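Local coordinates for glycosyl hydrolases family 2, sugar binding domain protein (Bacteroides uniformis str. 3978 T3 ii, PDB 6D1P) that probably hydrolyses O-glycosidic bonds as a beta-glucuronidase of glycoside hydrolase family 2 from a human gut bacterium, at residues Ile361-Tyr366 with Leu381-Glu386; Met406-Ile411 with His451-Arg456; Ile372-Asp377 with Arg415-Val420; Glu110-Gly115 with Tyr193-Tyr198. All coordinates share one frame; numbering follows the deposited sequence.

Contact 1 of 4, residues Ile361-Tyr366 with Leu381-Glu386; sequences IRLGHY and LLVWEE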
loop_
_atom_site.group_PDB
_atom_site.type_symbol
_atom_site.label_atom_id
_atom_site.label_comp_id
_atom_site.label_asym_id
_atom_site.label_seq_id
_atom_site.Cartn_x
_atom_site.Cartn_y
_atom_site.Cartn_z
ATOM N N ILE A 361 21.587 29.454 3.230
ATOM C CA ILE A 361 20.957 28.163 3.005
ATOM C C ILE A 361 20.105 28.228 1.743
ATOM O O ILE A 361 19.408 29.218 1.489
ATOM C CB ILE A 361 20.137 27.729 4.238
ATOM C CG1 ILE A 361 19.588 26.305 4.049
ATOM C CG2 ILE A 361 19.033 28.753 4.548
ATOM C CD1 ILE A 361 19.001 25.713 5.336
ATOM N N ARG A 362 20.194 27.166 0.943
ATOM C CA ARG A 362 19.275 26.908 -0.156
ATOM C C ARG A 362 18.264 25.861 0.301
ATOM O O ARG A 362 18.649 24.779 0.748
ATOM C CB ARG A 362 20.038 26.436 -1.398
ATOM C CG ARG A 362 19.179 26.054 -2.611
ATOM C CD ARG A 362 20.088 25.858 -3.827
ATOM N NE ARG A 362 19.460 25.194 -4.978
ATOM C CZ ARG A 362 19.877 24.040 -5.494
ATOM N NH1 ARG A 362 20.900 23.376 -4.948
ATOM N NH2 ARG A 362 19.268 23.543 -6.557
ATOM N N LEU A 363 16.979 26.187 0.182
ATOM C CA LEU A 363 15.906 25.426 0.829
ATOM C C LEU A 363 15.420 24.271 -0.057
ATOM O O LEU A 363 14.249 24.186 -0.429
ATOM C CB LEU A 363 14.755 26.361 1.187
ATOM C CG LEU A 363 15.104 27.510 2.145
ATOM C CD1 LEU A 363 13.889 28.386 2.404
ATOM C CD2 LEU A 363 15.667 26.969 3.459
ATOM N N GLY A 364 16.332 23.346 -0.342
ATOM C CA GLY A 364 15.974 22.242 -1.198
ATOM C C GLY A 364 15.558 22.747 -2.566
ATOM O O GLY A 364 16.023 23.792 -3.042
ATOM N N HIS A 365 14.619 22.029 -3.186
ATOM C CA HIS A 365 14.195 22.327 -4.543
ATOM C C HIS A 365 12.753 22.813 -4.598
ATOM O O HIS A 365 12.051 22.589 -5.586
ATOM C CB HIS A 365 14.391 21.099 -5.437
ATOM C CG HIS A 365 15.804 20.614 -5.482
ATOM N ND1 HIS A 365 16.872 21.452 -5.744
ATOM C CD2 HIS A 365 16.333 19.383 -5.282
ATOM C CE1 HIS A 365 17.994 20.752 -5.726
ATOM N NE2 HIS A 365 17.694 19.496 -5.443
ATOM N N TYR A 366 12.301 23.499 -3.556
ATOM C CA TYR A 366 10.910 23.937 -3.513
ATOM C C TYR A 366 10.770 24.985 -2.414
ATOM O O TYR A 366 11.609 25.082 -1.509
ATOM C CB TYR A 366 9.964 22.747 -3.268
ATOM C CG TYR A 366 10.558 21.765 -2.286
ATOM C CD1 TYR A 366 10.503 22.005 -0.916
ATOM C CD2 TYR A 366 11.219 20.620 -2.729
ATOM C CE1 TYR A 366 11.063 21.106 -0.004
ATOM C CE2 TYR A 366 11.787 19.708 -1.830
ATOM C CZ TYR A 366 11.711 19.969 -0.467
ATOM O OH TYR A 366 12.279 19.096 0.419
ATOM N N LEU A 381 20.197 33.893 8.586
ATOM C CA LEU A 381 20.586 33.009 7.497
ATOM C C LEU A 381 20.054 33.601 6.211
ATOM O O LEU A 381 18.841 33.790 6.072
ATOM C CB LEU A 381 20.032 31.592 7.692
ATOM C CG LEU A 381 20.599 30.794 8.864
ATOM C CD1 LEU A 381 19.939 29.404 8.940
ATOM C CD2 LEU A 381 22.111 30.660 8.756
ATOM N N LEU A 382 20.954 33.896 5.279
ATOM C CA LEU A 382 20.524 34.291 3.952
ATOM C C LEU A 382 19.927 33.080 3.230
ATOM O O LEU A 382 20.267 31.930 3.530
ATOM C CB LEU A 382 21.698 34.889 3.176
ATOM C CG LEU A 382 22.091 36.297 3.636
ATOM C CD1 LEU A 382 23.498 36.619 3.223
ATOM C CD2 LEU A 382 21.126 37.316 3.073
ATOM N N VAL A 383 19.041 33.346 2.260
ATOM C CA VAL A 383 18.189 32.313 1.673
ATOM C C VAL A 383 18.196 32.376 0.149
ATOM O O VAL A 383 18.056 33.458 -0.441
ATOM C CB VAL A 383 16.741 32.417 2.179
ATOM C CG1 VAL A 383 15.865 31.421 1.435
ATOM C CG2 VAL A 383 16.688 32.193 3.692
ATOM N N TRP A 384 18.352 31.196 -0.472
ATOM C CA TRP A 384 18.049 30.912 -1.871
ATOM C C TRP A 384 16.861 29.956 -1.854
ATOM O O TRP A 384 16.956 28.856 -1.305
ATOM C CB TRP A 384 19.281 30.303 -2.567
ATOM C CG TRP A 384 19.134 29.576 -3.942
ATOM C CD1 TRP A 384 17.998 29.034 -4.481
ATOM C CD2 TRP A 384 20.189 29.298 -4.894
ATOM N NE1 TRP A 384 18.272 28.456 -5.701
ATOM C CE2 TRP A 384 19.605 28.598 -5.978
ATOM C CE3 TRP A 384 21.561 29.575 -4.936
ATOM C CZ2 TRP A 384 20.350 28.174 -7.094
ATOM C CZ3 TRP A 384 22.297 29.142 -6.021
ATOM C CH2 TRP A 384 21.692 28.456 -7.096
ATOM N N GLU A 385 15.739 30.376 -2.422
ATOM C CA GLU A 385 14.559 29.526 -2.505
ATOM C C GLU A 385 14.132 29.451 -3.966
ATOM O O GLU A 385 14.088 30.480 -4.650
ATOM C CB GLU A 385 13.427 30.080 -1.625
ATOM C CG GLU A 385 12.441 29.035 -1.124
ATOM C CD GLU A 385 11.280 29.639 -0.336
ATOM O OE1 GLU A 385 10.643 28.903 0.456
ATOM O OE2 GLU A 385 10.992 30.853 -0.512
ATOM N N GLU A 386 13.840 28.241 -4.446
ATOM C CA GLU A 386 13.541 27.991 -5.857
ATOM C C GLU A 386 12.223 27.246 -6.009
ATOM O O GLU A 386 11.730 26.615 -5.063
ATOM C CB GLU A 386 14.642 27.166 -6.546
ATOM C CG GLU A 386 14.752 25.714 -6.078
ATOM C CD GLU A 386 16.088 25.084 -6.444
ATOM O OE1 GLU A 386 17.130 25.807 -6.412
ATOM O OE2 GLU A 386 16.108 23.866 -6.738
HETATM O O HOH W 1 14.310 26.098 -2.495
#
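Arg362 lies along the indole of Trp384, both side chains pointing the same way from neighbouring parallel strands. The Arg362 chain is extended from CG to NE, with CG anti to the backbone N (chi1 177°). Its CB stands beside Trp384 CB, its CG passes Trp384 CD1, and its CD sits over the ring face, 3.5 Å from the centroid of the five-membered ring, a CH-pi contact 10° off the normal. Arg362 NE then gives Glu386 OE1 a 2.8 Å bond from above the carboxylate plane, while NH2 reaches the syn lone pair of the same oxygen. One oxygen thus takes two nitrogens of a salt bridge, and NH1 turns to Glu512 and His329. The strands are adjacent staves of the TIM barrel, closing the beta-alpha-beta unit of strand 360-362, helix 370-379 and strand 382-386; Trp384 N bonds Ile361 O at 3.0 Å and Leu363 N bonds Trp384 O at 3.1 Å. The other carboxylate oxygen, Glu386 OE2, accepts from His365 ND1 at 2.7 Å, and His365 NE2 is hydrogen-bonded to a glycerol, probably from the crystallisation liquor. An alanine in place of Glu386 would probably leave the Arg362 guanidinium without its mate here and His365 freer to turn. On the barrel's helix-facing side, Leu363 CD1 packs on Val383 CG1 at 3.7 Å, beside helix 370-379.

Contact 2 of 4, residues Met406-Ile411 with His451-Arg456; sequences MLTNMI and HDLAHR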
loop_
_atom_site.group_PDB
_atom_site.type_symbol
_atom_site.label_atom_id
_atom_site.label_comp_id
_atom_site.label_asym_id
_atom_site.label_seq_id
_atom_site.Cartn_x
_atom_site.Cartn_y
_atom_site.Cartn_z
ATOM N N MET A 406 3.587 28.633 -9.224
ATOM C CA MET A 406 4.367 28.448 -8.005
ATOM C C MET A 406 5.441 29.527 -7.874
ATOM O O MET A 406 5.707 30.011 -6.767
ATOM C CB MET A 406 4.957 27.036 -7.963
ATOM C CG MET A 406 3.872 25.966 -7.810
ATOM S SD MET A 406 4.469 24.281 -7.545
ATOM C CE MET A 406 4.873 24.290 -5.800
ATOM N N LEU A 407 6.043 29.949 -8.990
ATOM C CA LEU A 407 6.975 31.072 -8.916
ATOM C C LEU A 407 6.277 32.303 -8.365
ATOM O O LEU A 407 6.779 32.962 -7.444
ATOM C CB LEU A 407 7.579 31.363 -10.288
ATOM C CG LEU A 407 8.558 32.531 -10.283
ATOM C CD1 LEU A 407 9.690 32.282 -9.321
ATOM C CD2 LEU A 407 9.086 32.751 -11.688
ATOM N N THR A 408 5.079 32.586 -8.885
ATOM C CA THR A 408 4.289 33.720 -8.421
ATOM C C THR A 408 3.970 33.600 -6.936
ATOM O O THR A 408 4.151 34.557 -6.171
ATOM C CB THR A 408 3.009 33.817 -9.251
ATOM O OG1 THR A 408 3.361 34.041 -10.624
ATOM C CG2 THR A 408 2.112 34.932 -8.761
ATOM N N ASN A 409 3.517 32.417 -6.508
ATOM C CA ASN A 409 3.156 32.222 -5.107
ATOM C C ASN A 409 4.379 32.329 -4.206
ATOM O O ASN A 409 4.322 32.953 -3.141
ATOM C CB ASN A 409 2.469 30.866 -4.913
ATOM C CG ASN A 409 1.037 30.847 -5.415
ATOM O OD1 ASN A 409 0.418 31.886 -5.586
ATOM N ND2 ASN A 409 0.498 29.650 -5.632
ATOM N N MET A 410 5.494 31.727 -4.612
ATOM C CA MET A 410 6.693 31.760 -3.785
ATOM C C MET A 410 7.163 33.189 -3.546
ATOM O O MET A 410 7.480 33.571 -2.415
ATOM C CB MET A 410 7.798 30.949 -4.443
ATOM C CG MET A 410 8.961 30.688 -3.532
ATOM S SD MET A 410 10.303 29.897 -4.412
ATOM C CE MET A 410 10.618 31.127 -5.666
ATOM N N ILE A 411 7.220 33.988 -4.610
ATOM C CA ILE A 411 7.681 35.364 -4.503
ATOM C C ILE A 411 6.689 36.197 -3.706
ATOM O O ILE A 411 7.062 36.909 -2.773
ATOM C CB ILE A 411 7.914 35.947 -5.905
ATOM C CG1 ILE A 411 9.168 35.328 -6.526
ATOM C CG2 ILE A 411 8.002 37.460 -5.833
ATOM C CD1 ILE A 411 9.279 35.590 -7.997
ATOM N N HIS A 451 12.378 33.888 -15.895
ATOM C CA HIS A 451 13.265 34.947 -15.411
ATOM C C HIS A 451 12.595 36.317 -15.497
ATOM O O HIS A 451 12.661 37.109 -14.546
ATOM C CB HIS A 451 14.578 34.944 -16.189
ATOM C CG HIS A 451 15.415 36.160 -15.945
ATOM N ND1 HIS A 451 16.283 36.267 -14.879
ATOM C CD2 HIS A 451 15.500 37.331 -16.622
ATOM C CE1 HIS A 451 16.874 37.447 -14.920
ATOM N NE2 HIS A 451 16.421 38.106 -15.971
ATOM N N ASP A 452 11.926 36.602 -16.620
ATOM C CA ASP A 452 11.255 37.888 -16.774
ATOM C C ASP A 452 10.100 38.023 -15.795
ATOM O O ASP A 452 9.835 39.119 -15.283
ATOM C CB ASP A 452 10.751 38.057 -18.207
ATOM C CG ASP A 452 11.866 38.167 -19.201
ATOM O OD1 ASP A 452 12.936 38.647 -18.817
ATOM O OD2 ASP A 452 11.687 37.769 -20.368
ATOM N N LEU A 453 9.393 36.921 -15.536
ATOM C CA LEU A 453 8.279 36.962 -14.597
ATOM C C LEU A 453 8.766 37.310 -13.197
ATOM O O LEU A 453 8.160 38.141 -12.511
ATOM C CB LEU A 453 7.531 35.620 -14.601
ATOM C CG LEU A 453 6.342 35.422 -13.656
ATOM C CD1 LEU A 453 5.363 36.547 -13.831
ATOM C CD2 LEU A 453 5.624 34.064 -13.883
ATOM N N ALA A 454 9.867 36.689 -12.761
ATOM C CA ALA A 454 10.425 36.985 -11.447
ATOM C C ALA A 454 10.897 38.434 -11.363
ATOM O O ALA A 454 10.563 39.159 -10.418
ATOM C CB ALA A 454 11.575 36.025 -11.145
ATOM N N HIS A 455 11.674 38.886 -12.348
ATOM C CA HIS A 455 12.138 40.266 -12.285
ATOM C C HIS A 455 10.980 41.245 -12.379
ATOM O O HIS A 455 11.047 42.329 -11.804
ATOM C CB HIS A 455 13.191 40.533 -13.360
ATOM C CG HIS A 455 14.579 40.427 -12.832
ATOM N ND1 HIS A 455 15.392 41.525 -12.647
ATOM C CD2 HIS A 455 15.271 39.362 -12.359
ATOM C CE1 HIS A 455 16.541 41.135 -12.119
ATOM N NE2 HIS A 455 16.492 39.827 -11.931
ATOM N N ARG A 456 9.891 40.869 -13.047
ATOM C CA ARG A 456 8.746 41.767 -13.080
ATOM C C ARG A 456 8.039 41.778 -11.736
ATOM O O ARG A 456 7.587 42.831 -11.273
ATOM C CB ARG A 456 7.792 41.364 -14.200
ATOM C CG ARG A 456 6.646 42.324 -14.431
ATOM C CD ARG A 456 5.638 41.678 -15.371
ATOM N NE ARG A 456 4.639 40.889 -14.644
ATOM C CZ ARG A 456 4.147 39.717 -15.055
ATOM N NH1 ARG A 456 4.573 39.163 -16.189
ATOM N NH2 ARG A 456 3.236 39.084 -14.319
#
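Leu407 and Ala454 mark the nearest backbone approach of two helical segments, their CA atoms 7.3 Å apart. The segment axes come within 10.3 Å and run in nearly the same direction, at a signed crossing angle of -25°. Each segment keeps its own helical bonding, as in Ile411 N to Leu407 O at 3.0 Å. Between the helices the contact is side-chain packing, burying a modest 193 Å². Ala454 is the small residue at the centre: its CB receives Leu407 CD2 at 4.1 Å and Ile411 CD1 at 3.9 Å. Leu407 and Ile411 are one helical turn apart, and both extend their methyl ends to this one alanine. These are consecutive outer helices of the TIM barrel, 397-414 and 440-457, with strand 420-432 between them in the chain; that strand puts Leu425 against Leu407 and Trp423 against Ile411. The near-parallel direction follows from this repeated strand-helix order. Leu453 supplies the second point of contact. Its CG is anti to the backbone N (chi1 178°), and Leu453 CD2 comes 4.3 Å from Leu407 CD2. Leu453 CD2 also lies 4.0 Å from Thr408 OG1, where the two side chains cross at about a right angle; that hydroxyl is hydrogen-bonded to the backbone O of Arg404 in its own helix. Leu450 adds to the packing on Leu407, and Leu457 to that on Thr408 and Ile411.

Contact 3 of 4, residues Ile372-Asp377 with Arg415-Val420; sequences ILRLCD and RNHPSV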
loop_
_atom_site.group_PDB
_atom_site.type_symbol
_atom_site.label_atom_id
_atom_site.label_comp_id
_atom_site.label_asym_id
_atom_site.label_seq_id
_atom_site.Cartn_x
_atom_site.Cartn_y
_atom_site.Cartn_z
ATOM N N ILE A 372 10.349 28.144 8.421
ATOM C CA ILE A 372 11.776 28.143 8.112
ATOM C C ILE A 372 12.239 29.541 7.726
ATOM O O ILE A 372 13.324 29.985 8.120
ATOM C CB ILE A 372 12.071 27.125 6.999
ATOM C CG1 ILE A 372 11.603 25.715 7.419
ATOM C CG2 ILE A 372 13.541 27.184 6.615
ATOM C CD1 ILE A 372 12.451 25.087 8.465
ATOM N N LEU A 373 11.420 30.254 6.950
ATOM C CA LEU A 373 11.763 31.610 6.538
ATOM C C LEU A 373 11.873 32.531 7.746
ATOM O O LEU A 373 12.851 33.277 7.887
ATOM C CB LEU A 373 10.716 32.125 5.546
ATOM C CG LEU A 373 10.806 31.651 4.090
ATOM C CD1 LEU A 373 11.980 32.347 3.444
ATOM C CD2 LEU A 373 10.928 30.109 3.913
ATOM N N ARG A 374 10.877 32.481 8.638
ATOM C CA ARG A 374 10.958 33.262 9.868
ATOM C C ARG A 374 12.213 32.916 10.656
ATOM O O ARG A 374 12.907 33.809 11.151
ATOM C CB ARG A 374 9.711 33.042 10.717
ATOM C CG ARG A 374 8.481 33.715 10.167
ATOM C CD ARG A 374 7.219 33.125 10.774
ATOM N NE ARG A 374 6.287 32.768 9.713
ATOM C CZ ARG A 374 5.350 31.832 9.808
ATOM N NH1 ARG A 374 5.202 31.134 10.936
ATOM N NH2 ARG A 374 4.574 31.593 8.757
ATOM N N LEU A 375 12.547 31.626 10.753
ATOM C CA LEU A 375 13.772 31.251 11.459
ATOM C C LEU A 375 15.023 31.808 10.777
ATOM O O LEU A 375 15.987 32.187 11.455
ATOM C CB LEU A 375 13.850 29.730 11.589
ATOM C CG LEU A 375 12.919 29.147 12.666
ATOM C CD1 LEU A 375 12.600 27.656 12.397
ATOM C CD2 LEU A 375 13.507 29.347 14.069
ATOM N N CYS A 376 15.030 31.877 9.452
ATOM C CA CYS A 376 16.176 32.453 8.758
ATOM C C CYS A 376 16.256 33.956 9.010
ATOM O O CYS A 376 17.326 34.491 9.319
ATOM C CB CYS A 376 16.083 32.135 7.259
ATOM S SG CYS A 376 16.359 30.371 6.891
ATOM N N ASP A 377 15.121 34.650 8.898
ATOM C CA ASP A 377 15.060 36.046 9.310
ATOM C C ASP A 377 15.587 36.241 10.731
ATOM O O ASP A 377 16.321 37.201 11.008
ATOM C CB ASP A 377 13.627 36.552 9.208
ATOM C CG ASP A 377 13.198 36.775 7.781
ATOM O OD1 ASP A 377 14.032 36.590 6.879
ATOM O OD2 ASP A 377 12.029 37.137 7.542
ATOM N N ARG A 415 8.249 37.480 -0.148
ATOM C CA ARG A 415 9.063 38.641 -0.501
ATOM C C ARG A 415 9.362 39.561 0.676
ATOM O O ARG A 415 10.326 40.325 0.607
ATOM C CB ARG A 415 8.388 39.447 -1.584
ATOM C CG ARG A 415 7.048 39.977 -1.196
ATOM C CD ARG A 415 6.500 40.697 -2.389
ATOM N NE ARG A 415 5.054 40.811 -2.407
ATOM C CZ ARG A 415 4.376 41.025 -3.528
ATOM N NH1 ARG A 415 5.039 41.127 -4.670
ATOM N NH2 ARG A 415 3.054 41.123 -3.518
ATOM N N ASN A 416 8.571 39.526 1.747
ATOM C CA ASN A 416 8.855 40.388 2.884
ATOM C C ASN A 416 10.008 39.880 3.737
ATOM O O ASN A 416 10.447 40.598 4.642
ATOM C CB ASN A 416 7.608 40.547 3.766
ATOM C CG ASN A 416 6.475 41.283 3.067
ATOM O OD1 ASN A 416 6.636 41.809 1.966
ATOM N ND2 ASN A 416 5.321 41.338 3.721
ATOM N N HIS A 417 10.509 38.675 3.487
ATOM C CA HIS A 417 11.579 38.142 4.317
ATOM C C HIS A 417 12.910 38.745 3.898
ATOM O O HIS A 417 13.332 38.555 2.749
ATOM C CB HIS A 417 11.643 36.629 4.224
ATOM C CG HIS A 417 10.450 35.950 4.808
ATOM N ND1 HIS A 417 10.281 35.784 6.164
ATOM C CD2 HIS A 417 9.351 35.421 4.223
ATOM C CE1 HIS A 417 9.136 35.172 6.393
ATOM N NE2 HIS A 417 8.553 34.937 5.231
ATOM N N PRO A 418 13.603 39.461 4.781
ATOM C CA PRO A 418 14.923 39.980 4.406
ATOM C C PRO A 418 15.938 38.886 4.162
ATOM O O PRO A 418 16.903 39.122 3.426
ATOM C CB PRO A 418 15.311 40.858 5.604
ATOM C CG PRO A 418 14.552 40.272 6.746
ATOM C CD PRO A 418 13.246 39.800 6.166
ATOM N N SER A 419 15.749 37.687 4.733
ATOM C CA SER A 419 16.734 36.628 4.543
ATOM C C SER A 419 16.873 36.215 3.081
ATOM O O SER A 419 17.919 35.681 2.697
ATOM C CB SER A 419 16.386 35.405 5.404
ATOM O OG SER A 419 15.155 34.824 5.006
ATOM N N VAL A 420 15.862 36.468 2.258
ATOM C CA VAL A 420 15.820 35.935 0.900
ATOM C C VAL A 420 16.514 36.895 -0.055
ATOM O O VAL A 420 16.098 38.048 -0.206
ATOM C CB VAL A 420 14.377 35.681 0.444
ATOM C CG1 VAL A 420 14.365 35.345 -1.032
ATOM C CG2 VAL A 420 13.744 34.547 1.277
#
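Leu373 sets its CB over the ring of His417, joining the TIM-barrel helix 370-379 to the loop that leads from helix 397-414 into strand 420-432. The CH-pi evidence is direct: Leu373 CB lies 3.5 Å from the centroid of the His417 ring and 10° off the normal, and the two side chains cross at about a right angle. Farther out, Leu373 CD1 touches Val420 CG2 at 3.6 Å, where the loop passes into its strand. Arg374 points away, though its CG still comes 4.1 Å from His417 CE1. One turn on from Leu373, Cys376 brings CB to 3.6 Å from Ser419 OG; Val383 of strand 382-386 touches both residues, placing the pair against the barrel wall. Asp377 carries the polar grip. Its CG is anti to the carbonyl carbon (chi1 -74°), and the carboxylate comes nearer the loop than the direction of its CB would suggest. Asp377 OD2 accepts from His417 ND1 at 2.6 Å, lying close to the ring plane, while ND1 meets OD2 from above the carboxylate plane. This bond fixes the rotation of the imidazole that Leu373 covers on one face, and His414 packs edge-to-face with the same ring. Pro418 sits between the two bonded residues, at the second position of a type I turn from His417 to Val420. Asp377 OD1 is held twice by Ser419, through OG at 2.8 Å and through the backbone N at 3.0 Å, the two donors reaching it from opposite faces of the carboxylate plane.

Contact 4 of 4, residues Glu110-Gly115 with Tyr193-Tyr198; sequences EFEGAG and YVNLVY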
loop_
_atom_site.group_PDB
_atom_site.type_symbol
_atom_site.label_atom_id
_atom_site.label_comp_id
_atom_site.label_asym_id
_atom_site.label_seq_id
_atom_site.Cartn_x
_atom_site.Cartn_y
_atom_site.Cartn_z
ATOM N N GLU A 110 -6.727 27.351 5.898
ATOM C CA GLU A 110 -5.456 27.774 5.347
ATOM C C GLU A 110 -4.512 26.582 5.342
ATOM O O GLU A 110 -4.409 25.868 6.347
ATOM C CB GLU A 110 -4.855 28.908 6.177
ATOM C CG GLU A 110 -4.830 30.242 5.498
ATOM C CD GLU A 110 -3.903 31.207 6.206
ATOM O OE1 GLU A 110 -3.235 30.776 7.175
ATOM O OE2 GLU A 110 -3.829 32.376 5.789
ATOM N N PHE A 111 -3.816 26.386 4.223
ATOM C CA PHE A 111 -2.888 25.272 4.052
ATOM C C PHE A 111 -1.490 25.839 3.878
ATOM O O PHE A 111 -1.203 26.480 2.861
ATOM C CB PHE A 111 -3.275 24.411 2.851
ATOM C CG PHE A 111 -4.626 23.786 2.975
ATOM C CD1 PHE A 111 -5.747 24.465 2.561
ATOM C CD2 PHE A 111 -4.771 22.518 3.504
ATOM C CE1 PHE A 111 -6.993 23.895 2.677
ATOM C CE2 PHE A 111 -6.016 21.938 3.624
ATOM C CZ PHE A 111 -7.128 22.623 3.216
ATOM N N GLU A 112 -0.622 25.610 4.863
ATOM C CA GLU A 112 0.760 26.035 4.714
ATOM C C GLU A 112 1.528 25.110 3.787
ATOM O O GLU A 112 2.618 25.474 3.330
ATOM C CB GLU A 112 1.444 26.124 6.082
ATOM C CG GLU A 112 0.728 27.079 7.020
ATOM C CD GLU A 112 1.452 27.301 8.342
ATOM O OE1 GLU A 112 2.528 26.710 8.556
ATOM O OE2 GLU A 112 0.932 28.073 9.174
ATOM N N GLY A 113 0.975 23.934 3.494
ATOM C CA GLY A 113 1.564 23.048 2.514
ATOM C C GLY A 113 0.946 21.669 2.547
ATOM O O GLY A 113 0.798 21.091 3.624
ATOM N N ALA A 114 0.585 21.128 1.387
ATOM C CA ALA A 114 0.050 19.777 1.310
ATOM C C ALA A 114 0.413 19.196 -0.046
ATOM O O ALA A 114 0.343 19.901 -1.059
ATOM C CB ALA A 114 -1.470 19.769 1.506
ATOM N N GLY A 115 0.780 17.916 -0.072
ATOM C CA GLY A 115 1.235 17.271 -1.290
ATOM C C GLY A 115 0.330 16.148 -1.765
ATOM O O GLY A 115 -0.326 15.474 -0.965
ATOM N N TYR A 193 1.030 22.556 8.562
ATOM C CA TYR A 193 -0.122 22.926 9.362
ATOM C C TYR A 193 -1.295 23.381 8.510
ATOM O O TYR A 193 -1.136 24.076 7.496
ATOM C CB TYR A 193 0.259 24.038 10.336
ATOM C CG TYR A 193 1.221 23.570 11.404
ATOM C CD1 TYR A 193 0.865 22.545 12.281
ATOM C CD2 TYR A 193 2.482 24.153 11.541
ATOM C CE1 TYR A 193 1.736 22.109 13.253
ATOM C CE2 TYR A 193 3.350 23.734 12.514
ATOM C CZ TYR A 193 2.981 22.706 13.367
ATOM O OH TYR A 193 3.859 22.265 14.338
ATOM N N VAL A 194 -2.482 22.978 8.943
ATOM C CA VAL A 194 -3.740 23.518 8.457
ATOM C C VAL A 194 -4.300 24.415 9.551
ATOM O O VAL A 194 -4.279 24.051 10.732
ATOM C CB VAL A 194 -4.731 22.395 8.083
ATOM C CG1 VAL A 194 -5.995 22.981 7.507
ATOM C CG2 VAL A 194 -4.091 21.457 7.083
ATOM N N ASN A 195 -4.785 25.593 9.152
ATOM C CA ASN A 195 -5.270 26.613 10.070
ATOM C C ASN A 195 -6.720 26.949 9.774
ATOM O O ASN A 195 -7.114 27.070 8.611
ATOM C CB ASN A 195 -4.425 27.890 9.972
ATOM C CG ASN A 195 -2.966 27.622 10.179
ATOM O OD1 ASN A 195 -2.578 26.958 11.151
ATOM N ND2 ASN A 195 -2.136 28.102 9.259
ATOM N N LEU A 196 -7.514 27.093 10.832
ATOM C CA LEU A 196 -8.837 27.701 10.742
ATOM C C LEU A 196 -8.703 29.198 10.997
ATOM O O LEU A 196 -8.105 29.609 12.002
ATOM C CB LEU A 196 -9.786 27.062 11.758
ATOM C CG LEU A 196 -11.229 27.553 11.749
ATOM C CD1 LEU A 196 -11.893 27.236 10.417
ATOM C CD2 LEU A 196 -11.987 26.915 12.910
ATOM N N VAL A 197 -9.216 30.016 10.078
ATOM C CA VAL A 197 -8.923 31.449 10.098
ATOM C C VAL A 197 -10.190 32.245 9.810
ATOM O O VAL A 197 -10.892 31.987 8.823
ATOM C CB VAL A 197 -7.813 31.825 9.096
ATOM C CG1 VAL A 197 -7.494 33.320 9.177
ATOM C CG2 VAL A 197 -6.557 31.002 9.353
ATOM N N TYR A 198 -10.469 33.218 10.673
ATOM C CA TYR A 198 -11.607 34.120 10.548
ATOM C C TYR A 198 -11.125 35.532 10.229
ATOM O O TYR A 198 -10.133 36.002 10.801
ATOM C CB TYR A 198 -12.422 34.167 11.844
ATOM C CG TYR A 198 -12.839 32.843 12.444
ATOM C CD1 TYR A 198 -13.783 32.049 11.823
ATOM C CD2 TYR A 198 -12.332 32.419 13.668
ATOM C CE1 TYR A 198 -14.196 30.850 12.378
ATOM C CE2 TYR A 198 -12.742 31.216 14.237
ATOM C CZ TYR A 198 -13.679 30.438 13.581
ATOM O OH TYR A 198 -14.110 29.241 14.117
HETATM O O HOH W 2 0.396 27.387 11.891
HETATM O O HOH W 3 -1.238 22.497 4.841
#
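An antiparallel strand pair in the sugar-binding domain of this family 2 protein brings Glu110 beside Asn195 and Phe111 beside Val194. Glu110 and Asn195 form a hydrogen-bonded pair: Glu110 N reaches Asn195 O at 2.8 Å, and Asn195 N returns to Glu110 O at the same length. The next pair, Phe111 with Val194, is non-hydrogen-bonded and puts its side chains on the other face of the sheet, where they run side by side and Phe111 CD2 meets Val194 CG2 at 3.8 Å. Beyond it, Glu112 N bonds Tyr193 O at 3.1 Å. The Glu112 side chain extends across toward the second strand, its CG anti to the carbonyl carbon (chi1 -58°) and the chain extended beyond. Glu112 OE2 accepts from Asn195 ND2 at 3.1 Å, on the anti side and 30° out of the carboxylate plane, and a water donates to both Glu112 OE2 and Asn195 OD1. Glu112 OE1 stands at the edge of the Tyr193 ring, 3.9 Å from its CD2. An alanine in place of Glu112 would probably leave the Asn195 amide without this carboxylate partner and free it to turn. The Glu110 carboxylate lies against Val197 and is bonded outside the pair, in a salt bridge to Lys28 and to the backbone N of Ile23. In the four-stranded sheet the two strands are the inner ones: strand 28-30 flanks 194-199, and strand 137-140 flanks 106-111, with Trp137 stacked on the ring of Phe111.

How the contacts relate
From the N terminus, contact 4 comes first: it closes a loop of 77 residues within the sugar-binding domain and is complete before the barrel contacts begin. The other three lie in the TIM barrel. Contact 1 closes the shortest loop, 14 residues that include all of helix 370-379. Contact 3, closing 37 residues, starts inside that loop and ends beyond it, so the two cross; they also touch, Val383 CG2 packing on Cys376 and Ser419. Contact 2, closing 39, opens before contact 3 closes and crosses it in turn, while following contact 1 in series. Together the three link successive strands and helices of the barrel, whereas contact 4 stays about 5 Å from contact 3 at the nearest atoms.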